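Side-chain contacts in transcription initiation factor IIB (Methanocaldococcus vulcanius, PDB 5O9I), which is a mini-intein with the HINT fold, lodged in a transcription factor, that probably excises itself by protein splicing and joins the flanking sequences: residues K21-I25 / G26-D30; V108-V112 / D113-V117; V39-G43 / I44-A48. All coordinates share one frame; numbering follows the deposited sequence.

Following the chain from the N terminus, contact 1 comes first, then contact 3, then contact 2. They lie in series: none nests in another and none crosses another. Contact 1 spans the junction of strand 19-24 and helix 25-34, contact 3 closes the loop between Arg40 and Ile47 where the chain enters strand 46-49, and contact 2 turns the chain out of strand 106-111 toward strand 120-124. Contacts 1 and 3 have nearest atoms about 6 Å apart and share a partner, since Arg74 on strand 71-76 bridges to both Asp30 and Glu46. Contact 2 is on the opposite side of the chain's centre from contact 1, their centres about 26 Å apart.

Contact 1. Residues K21-I25 / G26-D30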
loop_
_atom_site.group_PDB
_atom_site.type_symbol
_atom_site.label_atom_id
_atom_site.label_comp_id
_atom_site.label_asym_id
_atom_site.label_seq_id
_atom_site.Cartn_x
_atom_site.Cartn_y
_atom_site.Cartn_z
ATOM N N LYS A 21 15.297 4.826 2.004
ATOM C CA LYS A 21 15.572 3.932 0.923
ATOM C C LYS A 21 14.348 3.391 0.299
ATOM O O LYS A 21 13.264 3.461 0.861
ATOM C CB LYS A 21 16.382 2.785 1.444
ATOM C CG LYS A 21 15.773 2.095 2.653
ATOM C CD LYS A 21 16.622 0.965 3.162
ATOM C CE LYS A 21 16.966 1.146 4.646
ATOM N NZ LYS A 21 17.997 2.204 4.853
ATOM N N VAL A 22 14.549 2.822 -0.879
ATOM C CA VAL A 22 13.525 2.136 -1.623
ATOM C C VAL A 22 13.821 0.652 -1.590
ATOM O O VAL A 22 14.873 0.237 -1.995
ATOM C CB VAL A 22 13.483 2.663 -3.064
ATOM C CG1 VAL A 22 12.310 2.057 -3.842
ATOM C CG2 VAL A 22 13.402 4.194 -3.044
ATOM N N VAL A 23 12.859 -0.127 -1.126
ATOM C CA VAL A 23 13.007 -1.553 -0.887
ATOM C C VAL A 23 11.856 -2.243 -1.546
ATOM O O VAL A 23 10.848 -1.625 -1.800
ATOM C CB VAL A 23 12.926 -1.837 0.607
ATOM C CG1 VAL A 23 13.900 -0.963 1.405
ATOM C CG2 VAL A 23 11.545 -1.514 1.126
ATOM N N LYS A 24 11.970 -3.523 -1.806
ATOM C CA LYS A 24 10.791 -4.291 -2.199
ATOM C C LYS A 24 10.117 -4.578 -0.832
ATOM O O LYS A 24 10.816 -4.772 0.181
ATOM C CB LYS A 24 11.144 -5.604 -2.915
ATOM C CG LYS A 24 12.247 -5.581 -3.968
ATOM C CD LYS A 24 11.707 -5.472 -5.390
ATOM C CE LYS A 24 12.687 -6.037 -6.404
ATOM N NZ LYS A 24 12.541 -7.522 -6.508
ATOM N N ILE A 25 8.789 -4.555 -0.807
ATOM C CA ILE A 25 8.041 -4.690 0.449
ATOM C C ILE A 25 8.186 -6.072 1.077
ATOM O O ILE A 25 8.282 -6.184 2.313
ATOM C CB ILE A 25 6.544 -4.300 0.310
ATOM C CG1 ILE A 25 5.832 -4.329 1.665
ATOM C CG2 ILE A 25 5.791 -5.184 -0.665
ATOM C CD1 ILE A 25 4.452 -3.704 1.652
ATOM N N GLY A 26 8.228 -7.104 0.228
ATOM C CA GLY A 26 8.462 -8.457 0.683
ATOM C C GLY A 26 9.857 -8.680 1.235
ATOM O O GLY A 26 10.027 -9.362 2.197
ATOM N N GLU A 27 10.868 -8.110 0.619
ATOM C CA GLU A 27 12.223 -8.221 1.147
ATOM C C GLU A 27 12.266 -7.503 2.475
ATOM O O GLU A 27 12.741 -8.023 3.456
ATOM C CB GLU A 27 13.255 -7.637 0.184
ATOM C CG GLU A 27 14.617 -7.270 0.802
ATOM C CD GLU A 27 15.426 -6.265 -0.067
ATOM O OE1 GLU A 27 16.492 -6.681 -0.604
ATOM O OE2 GLU A 27 14.992 -5.076 -0.223
ATOM N N LEU A 28 11.742 -6.303 2.527
ATOM C CA LEU A 28 11.743 -5.622 3.817
ATOM C C LEU A 28 11.142 -6.501 4.930
ATOM O O LEU A 28 11.719 -6.620 6.008
ATOM C CB LEU A 28 11.003 -4.331 3.754
ATOM C CG LEU A 28 10.954 -3.575 5.086
ATOM C CD1 LEU A 28 12.304 -3.082 5.609
ATOM C CD2 LEU A 28 9.994 -2.409 5.009
ATOM N N ILE A 29 10.011 -7.142 4.633
ATOM C CA ILE A 29 9.197 -7.794 5.641
ATOM C C ILE A 29 9.687 -9.167 5.998
ATOM O O ILE A 29 9.719 -9.501 7.178
ATOM C CB ILE A 29 7.715 -7.824 5.236
ATOM C CG1 ILE A 29 7.111 -6.443 5.516
ATOM C CG2 ILE A 29 6.969 -8.912 6.008
ATOM C CD1 ILE A 29 5.724 -6.248 4.970
ATOM N N ASP A 30 10.014 -9.972 4.986
ATOM C CA ASP A 30 10.744 -11.245 5.185
ATOM C C ASP A 30 11.902 -10.999 6.141
ATOM O O ASP A 30 11.929 -11.520 7.237
ATOM C CB ASP A 30 11.229 -11.813 3.865
ATOM C CG ASP A 30 10.078 -12.301 2.991
ATOM O OD1 ASP A 30 8.938 -12.090 3.408
ATOM O OD2 ASP A 30 10.259 -12.896 1.902
#
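In Ile25 a chi1 of -175° places CG1 on the side away from the amide nitrogen, while Ile29 sets CG1 beside the backbone N and opposite the carbonyl carbon; with these settings the two side chains run alongside one another in the same direction. Ile29 CD1 comes to rest 3.8 Å from Ile25 CG1. The same rotation brings Ile29 CG1 to 3.4 Å from Ile25 O, so this residue packs on the carbonyl that its own backbone uses. A second apolar pair spans the junction, with Val23 CG2 3.9 Å from Leu28 CB and the two side chains meeting at a slant. Glu27, drawn out beyond CG, reaches back to the strand, its OE2 3.7 Å from Lys24 N and beside Val23 CB.

The backbone evidence is two i to i+4 hydrogen bonds. The bond from Leu28 N to Lys24 O, 3.0 Å long, is nearly straight at 170°; that from Ile29 N to Ile25 O, also 3.0 Å, is more bent. Lys24, the last strand residue, is at the N-cap position, and its carbonyl accepts the first of these bonds. Outside the junction, Ile25 and Ile29 both pack on Tyr173 of strand 171-176, and Leu28 rests on Ile14. With 83° between the axes of the short segments 21-24 and 26-30, this is a near-perpendicular strand-to-helix turn, leading from an edge strand of a sheet in the all-beta HINT fold into one of its few helices.

Contact 2. Residues V108-V112 / D113-V117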
loop_
_atom_site.group_PDB
_atom_site.type_symbol
_atom_site.label_atom_id
_atom_site.label_comp_id
_atom_site.label_asym_id
_atom_site.label_seq_id
_atom_site.Cartn_x
_atom_site.Cartn_y
_atom_site.Cartn_z
ATOM N N VAL A 108 -12.066 8.287 -0.230
ATOM C CA VAL A 108 -12.771 7.315 0.553
ATOM C C VAL A 108 -12.295 5.953 0.151
ATOM O O VAL A 108 -11.987 5.736 -1.003
ATOM C CB VAL A 108 -14.311 7.468 0.335
ATOM C CG1 VAL A 108 -14.808 6.753 -0.941
ATOM C CG2 VAL A 108 -15.045 7.003 1.554
ATOM N N PRO A 109 -12.250 5.026 1.100
ATOM C CA PRO A 109 -11.775 3.724 0.693
ATOM C C PRO A 109 -12.735 3.096 -0.254
ATOM O O PRO A 109 -13.912 3.414 -0.288
ATOM C CB PRO A 109 -11.748 2.916 1.995
ATOM C CG PRO A 109 -11.679 3.941 3.074
ATOM C CD PRO A 109 -12.478 5.091 2.555
ATOM N N ILE A 110 -12.208 2.197 -1.038
ATOM C CA ILE A 110 -12.999 1.407 -1.888
ATOM C C ILE A 110 -12.220 0.126 -2.037
ATOM O O ILE A 110 -11.004 0.129 -2.238
ATOM C CB ILE A 110 -13.230 2.121 -3.236
ATOM C CG1 ILE A 110 -14.519 1.599 -3.904
ATOM C CG2 ILE A 110 -12.002 2.065 -4.153
ATOM C CD1 ILE A 110 -15.773 2.211 -3.248
ATOM N N ARG A 111 -12.950 -0.967 -1.963
ATOM C CA ARG A 111 -12.307 -2.256 -1.982
ATOM C C ARG A 111 -12.068 -2.593 -3.418
ATOM O O ARG A 111 -12.763 -2.097 -4.308
ATOM C CB ARG A 111 -12.974 -3.355 -1.162
ATOM C CG ARG A 111 -14.340 -3.083 -0.607
ATOM C CD ARG A 111 -14.741 -4.141 0.408
ATOM N NE ARG A 111 -14.120 -5.461 0.261
ATOM C CZ ARG A 111 -14.422 -6.358 -0.673
ATOM N NH1 ARG A 111 -15.306 -6.105 -1.637
ATOM N NH2 ARG A 111 -13.802 -7.529 -0.677
ATOM N N VAL A 112 -11.054 -3.402 -3.641
ATOM C CA VAL A 112 -10.525 -3.551 -4.962
ATOM C C VAL A 112 -11.443 -4.371 -5.853
ATOM O O VAL A 112 -11.708 -3.965 -6.973
ATOM C CB VAL A 112 -9.102 -4.123 -4.903
ATOM C CG1 VAL A 112 -8.650 -4.629 -6.249
ATOM C CG2 VAL A 112 -8.139 -3.052 -4.423
ATOM N N ASP A 113 -11.945 -5.506 -5.367
ATOM C CA ASP A 113 -12.846 -6.329 -6.190
ATOM C C ASP A 113 -14.176 -5.624 -6.542
ATOM O O ASP A 113 -14.848 -6.025 -7.500
ATOM C CB ASP A 113 -13.060 -7.749 -5.604
ATOM C CG ASP A 113 -13.291 -7.763 -4.087
ATOM O OD1 ASP A 113 -13.829 -6.775 -3.510
ATOM O OD2 ASP A 113 -12.904 -8.772 -3.466
ATOM N N ASP A 114 -14.532 -4.571 -5.792
ATOM C CA ASP A 114 -15.576 -3.631 -6.194
ATOM C C ASP A 114 -15.163 -2.557 -7.212
ATOM O O ASP A 114 -15.965 -1.681 -7.534
ATOM C CB ASP A 114 -16.135 -2.929 -4.964
ATOM C CG ASP A 114 -16.910 -3.865 -4.080
ATOM O OD1 ASP A 114 -17.934 -4.407 -4.537
ATOM O OD2 ASP A 114 -16.524 -4.028 -2.913
ATOM N N LEU A 115 -13.943 -2.590 -7.728
ATOM C CA LEU A 115 -13.546 -1.565 -8.673
ATOM C C LEU A 115 -14.048 -1.944 -10.033
ATOM O O LEU A 115 -14.443 -3.084 -10.265
ATOM C CB LEU A 115 -12.022 -1.362 -8.729
ATOM C CG LEU A 115 -11.302 -0.627 -7.586
ATOM C CD1 LEU A 115 -9.816 -0.725 -7.831
ATOM C CD2 LEU A 115 -11.704 0.830 -7.534
ATOM N N ARG A 116 -14.014 -0.953 -10.917
ATOM C CA ARG A 116 -14.367 -1.102 -12.310
ATOM C C ARG A 116 -13.500 -0.156 -13.115
ATOM O O ARG A 116 -13.054 0.880 -12.597
ATOM C CB ARG A 116 -15.867 -0.778 -12.478
ATOM C CG ARG A 116 -16.230 0.701 -12.388
ATOM C CD ARG A 116 -17.638 0.999 -11.858
ATOM N NE ARG A 116 -17.581 1.563 -10.497
ATOM C CZ ARG A 116 -18.619 2.087 -9.819
ATOM N NH1 ARG A 116 -19.848 2.119 -10.346
ATOM N NH2 ARG A 116 -18.422 2.582 -8.594
ATOM N N VAL A 117 -13.297 -0.480 -14.383
ATOM C CA VAL A 117 -12.546 0.393 -15.289
ATOM C C VAL A 117 -13.183 1.806 -15.355
ATOM O O VAL A 117 -14.406 1.939 -15.310
ATOM C CB VAL A 117 -12.426 -0.260 -16.700
ATOM C CG1 VAL A 117 -11.792 0.678 -17.697
ATOM C CG2 VAL A 117 -11.609 -1.540 -16.635
#
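Charge pairing joins Arg111 to Asp113 and Asp114 in a salt-bridge network. Asp114 OD2 sits at the guanidinium edge, in its plane, and takes a hydrogen bond from Arg111 NH1 over 2.7 Å; seen from the acceptor, that donor lies above the carboxylate plane. Asp113 comes over a guanidinium face instead, OD1 making a salt bridge to Arg111 NH1 whose modelled length, 2.5 Å, is doubtful, while Arg111 NH2 to Asp113 OD2, at 3.2 Å, is a weak bond. An unstaggered bend at chi3 of Arg111 (-26°), with chi1 also nearly eclipsed, turns the guanidinium toward the acids, a strained shape.

Asp113 (phi/psi -64°/-19°) and Asp114 have the backbone angles of a type I beta turn, closed by Leu115 N to Val112 O at 2.7 Å. It ends the hairpin strand 106-111; Val112 is also bonded through its backbone to His97, part of a Thr-x-x-His sequence matching the block B signature of inteins.

Apolar packing uses both prongs of Leu115. CD2 lies 3.6 Å from Ile110 CG2, and CD1 stands more loosely at 4.4 Å from Val112 CG1. With an alanine here both prongs are gone, and a gap is likely to open between Ile110, Val112 and Ile83. Val112 itself packs on Phe81 and Val99.

Contact 3. Residues V39-G43 / I44-A48; sequences VRKDG and ILEIA
A hairpin-like reversal, six residues closed off by a single antiparallel beta bridge, brings Arg40 opposite Ile47 as the chain enters strand 46-49. The two form a hydrogen-bonded pair: Arg40 N donates to Ile47 O over 2.7 Å at 172°, and Ile47 N returns a 2.8 Å bond to Arg40 O. Each carbonyl also receives a CA-H...O contact, Val39 CA to Ile47 O and Glu46 CA to Arg40 O, both 3.4 Å. Two donors therefore fall on each oxygen, one strong and one weak. Beside the pair, Arg40 CG lies 3.4 Å from Ile47 O.

On the face of Val39, Glu46 and Ala48, the valine splits its methyls among three neighbours. With CG1 anti to the backbone N (chi1 169°), that methyl of Val39 lies 3.7 Å from Ile47 O, with Glu46 OE1 more loosely beyond, while Val39 CG2 meets Ala48 CB at 4.1 Å. Glu46 OE2 forms a salt bridge with Arg74, and Ile33 of helix 25-34 packs on both Val39 and Ala48.

Gly43 lies at the bend, with a positive phi (124°) at which a side chain would be jammed against the preceding carbonyl O; a CB would also clash with Ile44 N. Strand 46-49 pairs on its other side with strand 71-76, so the loop segment makes a one-bridge, hairpin-like extension at the edge of an antiparallel sheet in the HINT fold.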
loop_
_atom_site.group_PDB
_atom_site.type_symbol
_atom_site.label_atom_id
_atom_site.label_comp_id
_atom_site.label_asym_id
_atom_site.label_seq_id
_atom_site.Cartn_x
_atom_site.Cartn_y
_atom_site.Cartn_z
ATOM N N VAL A 39 7.714 -13.523 16.547
ATOM C CA VAL A 39 6.751 -13.573 15.424
ATOM C C VAL A 39 5.489 -14.278 15.896
ATOM O O VAL A 39 5.566 -15.230 16.671
ATOM C CB VAL A 39 7.342 -14.358 14.227
ATOM C CG1 VAL A 39 6.294 -14.671 13.167
ATOM C CG2 VAL A 39 8.495 -13.585 13.625
ATOM N N ARG A 40 4.337 -13.821 15.415
ATOM C CA ARG A 40 3.040 -14.414 15.785
ATOM C C ARG A 40 2.473 -15.095 14.530
ATOM O O ARG A 40 2.144 -14.420 13.582
ATOM C CB ARG A 40 2.056 -13.360 16.360
ATOM C CG ARG A 40 2.597 -11.983 16.821
ATOM C CD ARG A 40 3.309 -12.004 18.162
ATOM N NE ARG A 40 3.867 -10.687 18.536
ATOM C CZ ARG A 40 4.669 -10.451 19.586
ATOM N NH1 ARG A 40 5.048 -11.438 20.414
ATOM N NH2 ARG A 40 5.112 -9.214 19.819
ATOM N N LYS A 41 2.457 -16.421 14.503
ATOM C CA LYS A 41 2.325 -17.184 13.250
ATOM C C LYS A 41 0.889 -17.687 13.108
ATOM O O LYS A 41 0.603 -18.632 12.357
ATOM C CB LYS A 41 3.274 -18.379 13.269
ATOM C CG LYS A 41 4.723 -18.022 13.510
ATOM C CD LYS A 41 5.553 -19.237 13.905
ATOM C CE LYS A 41 6.842 -18.844 14.621
ATOM N NZ LYS A 41 7.908 -18.316 13.722
ATOM N N ASP A 42 -0.022 -17.006 13.801
ATOM C CA ASP A 42 -1.268 -17.644 14.179
ATOM C C ASP A 42 -2.297 -17.403 13.074
ATOM O O ASP A 42 -2.874 -16.321 12.935
ATOM C CB ASP A 42 -1.724 -17.221 15.589
ATOM C CG ASP A 42 -2.165 -18.436 16.476
ATOM O OD1 ASP A 42 -2.845 -18.228 17.522
ATOM O OD2 ASP A 42 -1.817 -19.588 16.115
ATOM N N GLY A 43 -2.427 -18.450 12.253
ATOM C CA GLY A 43 -3.348 -18.540 11.147
ATOM C C GLY A 43 -2.614 -18.838 9.839
ATOM O O GLY A 43 -1.598 -19.545 9.766
ATOM N N ILE A 44 -3.119 -18.208 8.799
ATOM C CA ILE A 44 -2.393 -18.098 7.522
ATOM C C ILE A 44 -1.770 -16.684 7.370
ATOM O O ILE A 44 -1.356 -16.315 6.278
ATOM C CB ILE A 44 -3.267 -18.560 6.317
ATOM C CG1 ILE A 44 -4.634 -17.809 6.283
ATOM C CG2 ILE A 44 -3.355 -20.089 6.319
ATOM C CD1 ILE A 44 -5.879 -18.566 6.738
ATOM N N LEU A 45 -1.701 -15.923 8.475
ATOM C CA LEU A 45 -0.922 -14.711 8.550
ATOM C C LEU A 45 0.120 -14.834 9.653
ATOM O O LEU A 45 -0.204 -15.125 10.794
ATOM C CB LEU A 45 -1.785 -13.482 8.842
ATOM C CG LEU A 45 -2.192 -12.665 7.593
ATOM C CD1 LEU A 45 -3.414 -13.305 6.942
ATOM C CD2 LEU A 45 -2.426 -11.181 7.861
ATOM N N GLU A 46 1.366 -14.533 9.289
ATOM C CA GLU A 46 2.437 -14.275 10.227
ATOM C C GLU A 46 2.608 -12.782 10.479
ATOM O O GLU A 46 2.574 -12.007 9.550
ATOM C CB GLU A 46 3.718 -14.769 9.643
ATOM C CG GLU A 46 3.809 -16.243 9.459
ATOM C CD GLU A 46 5.139 -16.554 8.832
ATOM O OE1 GLU A 46 6.123 -16.759 9.578
ATOM O OE2 GLU A 46 5.191 -16.472 7.588
ATOM N N ILE A 47 2.737 -12.404 11.748
ATOM C CA ILE A 47 2.827 -11.009 12.173
ATOM C C ILE A 47 4.040 -10.770 13.055
ATOM O O ILE A 47 4.375 -11.606 13.906
ATOM C CB ILE A 47 1.586 -10.614 12.970
ATOM C CG1 ILE A 47 0.362 -10.678 12.062
ATOM C CG2 ILE A 47 1.702 -9.228 13.579
ATOM C CD1 ILE A 47 -0.415 -11.940 12.275
ATOM N N ALA A 48 4.687 -9.625 12.870
ATOM C CA ALA A 48 5.840 -9.261 13.683
ATOM C C ALA A 48 5.902 -7.780 13.940
ATOM O O ALA A 48 5.558 -6.971 13.087
ATOM C CB ALA A 48 7.146 -9.735 13.034
#